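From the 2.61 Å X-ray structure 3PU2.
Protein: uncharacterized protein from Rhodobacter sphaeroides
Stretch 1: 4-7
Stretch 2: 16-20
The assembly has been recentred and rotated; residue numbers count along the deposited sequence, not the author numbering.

Stretch 1 (4-7) EIQI
Stretch 2, residues 16-20: EFRRH

Residues 4-7 and 16-20 belong to one chain and run antiparallel, their end-to-end directions 174° apart. Residues 16-20 are all strand, and the strand continues beyond both ends. In the first stretch, Q6 and I7 are strand. The register pairs I5 with R19 (CA to CA 4.8 Å), Q6 with R18 (5.3 Å) and I7 with F17 (4.8 Å).

Q6 and R18 form the hydrogen-bonded pair. Q6 N donates to R18 O at 3.0 Å, nearly straight at 165°. R18 N donates to Q6 O at 3.1 Å, more bent at 138°. The same carbonyls also receive CA-H...O contacts: I5 CA lies 3.5 Å from R18 O, and F17 CA lies 3.4 Å from Q6 O. I7 and F17 form the adjacent non-hydrogen-bonded pair.

Backbone phi/psi values are extended: -71/120 for I5, -103/128 for Q6, -80/138 for I7, -121/147 for E16, -147/152 for F17, -145/141 for R18, -154/139 for R19 and -87/148 for H20. Psi of E4 is -177.

The side chains of I7 and F17 share one face of the sheet. F17 is buried, with chi1 m (-56°) and chi2 -86°. I7 is m, m (-51°, -59°), which brings its end closer to the other strand. I7 CD1 reaches the ring edge, near its plane, 3.6 Å from F17 CE1. I5 has chi1 t (-179°) and chi2 between wells at -147°. Its CD1 lies 3.9 Å from F17 CD1, so both isoleucines make apolar contact with the same ring.

Q6 and R18 lie on the other face. Q6 is m, t (-51°, 167°) with chi3 178°. R18 is m, t, m (-61°, -164°, -68°) with chi4 178°. R18 bends at chi3, turning its guanidinium toward the Q6 amide; Q6 NE2 is modelled 3.2 Å from R18 NH2. The Q6 amide is probably turned over, so the polar pairing at this point remains open.

R19 is t, p (168°, 90°), then chi3 144° between wells and chi4 116°. The bend at chi2 carries its aliphatic part along the first stretch: R19 CD is 3.8 Å from I5 N and 4.0 Å from E4 C. R19 NH2 is hydrogen-bonded elsewhere in the structure.

The E4 CA-to-CB bond points away; chi1 is t (-158°), chi2 t (176°), chi3 -56°. E16 is m, t (-68°, 162°) with chi3 34°; its OE2 is hydrogen-bonded just outside the stretches. H20 has chi1 t (-177°) and chi2 70°; its end leads away, without contact. A water extends the backbone link, donating to E4 O at 3.0 Å and accepting from H20 N at 2.6 Å.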

ATOM      1  N   GLU A   4      16.204  -4.369  -2.035  1.00 59.28           N
ATOM      2  CA  GLU A   4      15.121  -3.733  -2.838  1.00 66.71           C
ATOM      3  C   GLU A   4      13.877  -4.623  -2.886  1.00 71.67           C
ATOM      4  O   GLU A   4      13.849  -5.694  -2.278  1.00 75.08           O
ATOM      5  CB  GLU A   4      15.607  -3.437  -4.261  1.00 86.73           C
ATOM      6  CG  GLU A   4      14.809  -2.341  -4.965  1.00101.94           C
ATOM      7  CD  GLU A   4      15.364  -1.985  -6.334  1.00110.34           C
ATOM      8  OE1 GLU A   4      16.563  -1.634  -6.421  1.00113.15           O
ATOM      9  OE2 GLU A   4      14.598  -2.050  -7.321  1.00110.41           O
ATOM     10  N   ILE A   5      12.865  -4.179  -3.627  1.00 63.22           N
ATOM     11  CA  ILE A   5      11.587  -4.882  -3.722  1.00 68.11           C
ATOM     12  C   ILE A   5      11.562  -6.206  -4.488  1.00 59.62           C
ATOM     13  O   ILE A   5      11.841  -6.261  -5.688  1.00 55.42           O
ATOM     14  CB  ILE A   5      10.515  -3.956  -4.319  1.00 74.82           C
ATOM     15  CG1 ILE A   5       9.180  -4.698  -4.399  1.00 62.15           C
ATOM     16  CG2 ILE A   5      10.999  -3.415  -5.661  1.00 88.91           C
ATOM     17  CD1 ILE A   5       8.311  -4.299  -5.563  1.00 68.42           C
ATOM     18  N   GLN A   6      11.185  -7.267  -3.780  1.00 62.95           N
ATOM     19  CA  GLN A   6      11.117  -8.606  -4.358  1.00 83.10           C
ATOM     20  C   GLN A   6       9.694  -9.059  -4.674  1.00 84.68           C
ATOM     21  O   GLN A   6       8.806  -9.015  -3.821  1.00 87.02           O
ATOM     22  CB  GLN A   6      11.727  -9.635  -3.404  1.00 95.15           C
ATOM     23  CG  GLN A   6      13.106  -9.305  -2.882  1.00109.30           C
ATOM     24  CD  GLN A   6      13.498 -10.193  -1.710  1.00107.91           C
ATOM     25  OE1 GLN A   6      14.604 -10.083  -1.177  1.00114.57           O
ATOM     26  NE2 GLN A   6      12.588 -11.080  -1.301  1.00 89.55           N
ATOM     27  N   ILE A   7       9.491  -9.507  -5.904  1.00 80.43           N
ATOM     28  CA  ILE A   7       8.202 -10.020  -6.327  1.00 69.05           C
ATOM     29  C   ILE A   7       8.150 -11.453  -5.779  1.00 74.59           C
ATOM     30  O   ILE A   7       9.145 -12.178  -5.829  1.00 78.44           O
ATOM     31  CB  ILE A   7       8.109 -10.058  -7.873  1.00 64.11           C
ATOM     32  CG1 ILE A   7       8.507  -8.692  -8.455  1.00 67.94           C
ATOM     33  CG2 ILE A   7       6.711 -10.491  -8.307  1.00 58.90           C
ATOM     34  CD1 ILE A   7       7.660  -7.528  -7.989  1.00 67.02           C
ATOM     35  N   GLU A  16       2.275 -11.047  -4.606  1.00 52.31           N
ATOM     36  CA  GLU A  16       3.041 -10.875  -3.383  1.00 70.25           C
ATOM     37  C   GLU A  16       4.239  -9.954  -3.578  1.00 71.80           C
ATOM     38  O   GLU A  16       4.823  -9.905  -4.655  1.00 78.31           O
ATOM     39  CB  GLU A  16       3.497 -12.251  -2.882  1.00 87.64           C
ATOM     40  CG  GLU A  16       2.352 -13.147  -2.379  1.00 96.94           C
ATOM     41  CD  GLU A  16       2.722 -14.627  -2.307  1.00104.50           C
ATOM     42  OE1 GLU A  16       3.892 -14.950  -2.001  1.00108.12           O
ATOM     43  OE2 GLU A  16       1.830 -15.471  -2.544  1.00104.98           O
ATOM     44  N   PHE A  17       4.587  -9.212  -2.532  1.00 68.91           N
ATOM     45  CA  PHE A  17       5.720  -8.289  -2.579  1.00 67.95           C
ATOM     46  C   PHE A  17       6.348  -8.258  -1.192  1.00 70.27           C
ATOM     47  O   PHE A  17       5.667  -8.485  -0.192  1.00 74.56           O
ATOM     48  CB  PHE A  17       5.268  -6.864  -2.945  1.00 68.05           C
ATOM     49  CG  PHE A  17       4.502  -6.771  -4.235  1.00 65.91           C
ATOM     50  CD1 PHE A  17       5.159  -6.638  -5.445  1.00 61.45           C
ATOM     51  CD2 PHE A  17       3.113  -6.824  -4.233  1.00 72.88           C
ATOM     52  CE1 PHE A  17       4.447  -6.556  -6.640  1.00 54.88           C
ATOM     53  CE2 PHE A  17       2.389  -6.745  -5.427  1.00 71.60           C
ATOM     54  CZ  PHE A  17       3.061  -6.611  -6.630  1.00 63.27           C
ATOM     55  N   ARG A  18       7.645  -7.981  -1.143  1.00 58.38           N
ATOM     56  CA  ARG A  18       8.374  -7.902   0.114  1.00 64.84           C
ATOM     57  C   ARG A  18       9.422  -6.811  -0.034  1.00 63.15           C
ATOM     58  O   ARG A  18      10.037  -6.672  -1.088  1.00 68.81           O
ATOM     59  CB  ARG A  18       9.054  -9.241   0.430  1.00 82.15           C
ATOM     60  CG  ARG A  18       8.093 -10.414   0.593  1.00 97.83           C
ATOM     61  CD  ARG A  18       8.759 -11.603   1.269  1.00110.39           C
ATOM     62  NE  ARG A  18       9.784 -12.219   0.432  1.00127.80           N
ATOM     63  CZ  ARG A  18      10.536 -13.250   0.807  1.00142.96           C
ATOM     64  NH1 ARG A  18      10.379 -13.784   2.011  1.00150.79           N
ATOM     65  NH2 ARG A  18      11.437 -13.754  -0.027  1.00145.38           N
ATOM     66  N   ARG A  19       9.629  -6.038   1.019  1.00 52.90           N
ATOM     67  CA  ARG A  19      10.597  -4.959   0.964  1.00 52.77           C
ATOM     68  C   ARG A  19      11.149  -4.630   2.348  1.00 51.54           C
ATOM     69  O   ARG A  19      10.415  -4.609   3.331  1.00 44.60           O
ATOM     70  CB  ARG A  19       9.930  -3.728   0.348  1.00 49.31           C
ATOM     71  CG  ARG A  19      10.708  -2.421   0.468  1.00 61.51           C
ATOM     72  CD  ARG A  19      11.664  -2.157  -0.699  1.00 49.74           C
ATOM     73  NE  ARG A  19      11.688  -0.725  -0.984  1.00 43.27           N
ATOM     74  CZ  ARG A  19      12.741   0.071  -0.858  1.00 63.30           C
ATOM     75  NH1 ARG A  19      13.909  -0.409  -0.450  1.00 90.57           N
ATOM     76  NH2 ARG A  19      12.614   1.359  -1.137  1.00 56.36           N
ATOM     77  N   HIS A  20      12.451  -4.376   2.418  1.00 46.69           N
ATOM     78  CA  HIS A  20      13.100  -4.040   3.675  1.00 46.28           C
ATOM     79  C   HIS A  20      13.009  -2.538   3.920  1.00 51.30           C
ATOM     80  O   HIS A  20      13.014  -1.742   2.986  1.00 60.70           O
ATOM     81  CB  HIS A  20      14.564  -4.457   3.628  1.00 78.75           C
ATOM     82  CG  HIS A  20      15.297  -4.223   4.910  1.00 99.24           C
ATOM     83  ND1 HIS A  20      15.057  -4.960   6.049  1.00107.58           N
ATOM     84  CD2 HIS A  20      16.261  -3.329   5.235  1.00 99.19           C
ATOM     85  CE1 HIS A  20      15.843  -4.532   7.021  1.00110.90           C
ATOM     86  NE2 HIS A  20      16.582  -3.543   6.553  1.00104.57           N
TER
HETATM   87  O   HOH W   1      13.862  -5.816   0.748  1.00 57.28           O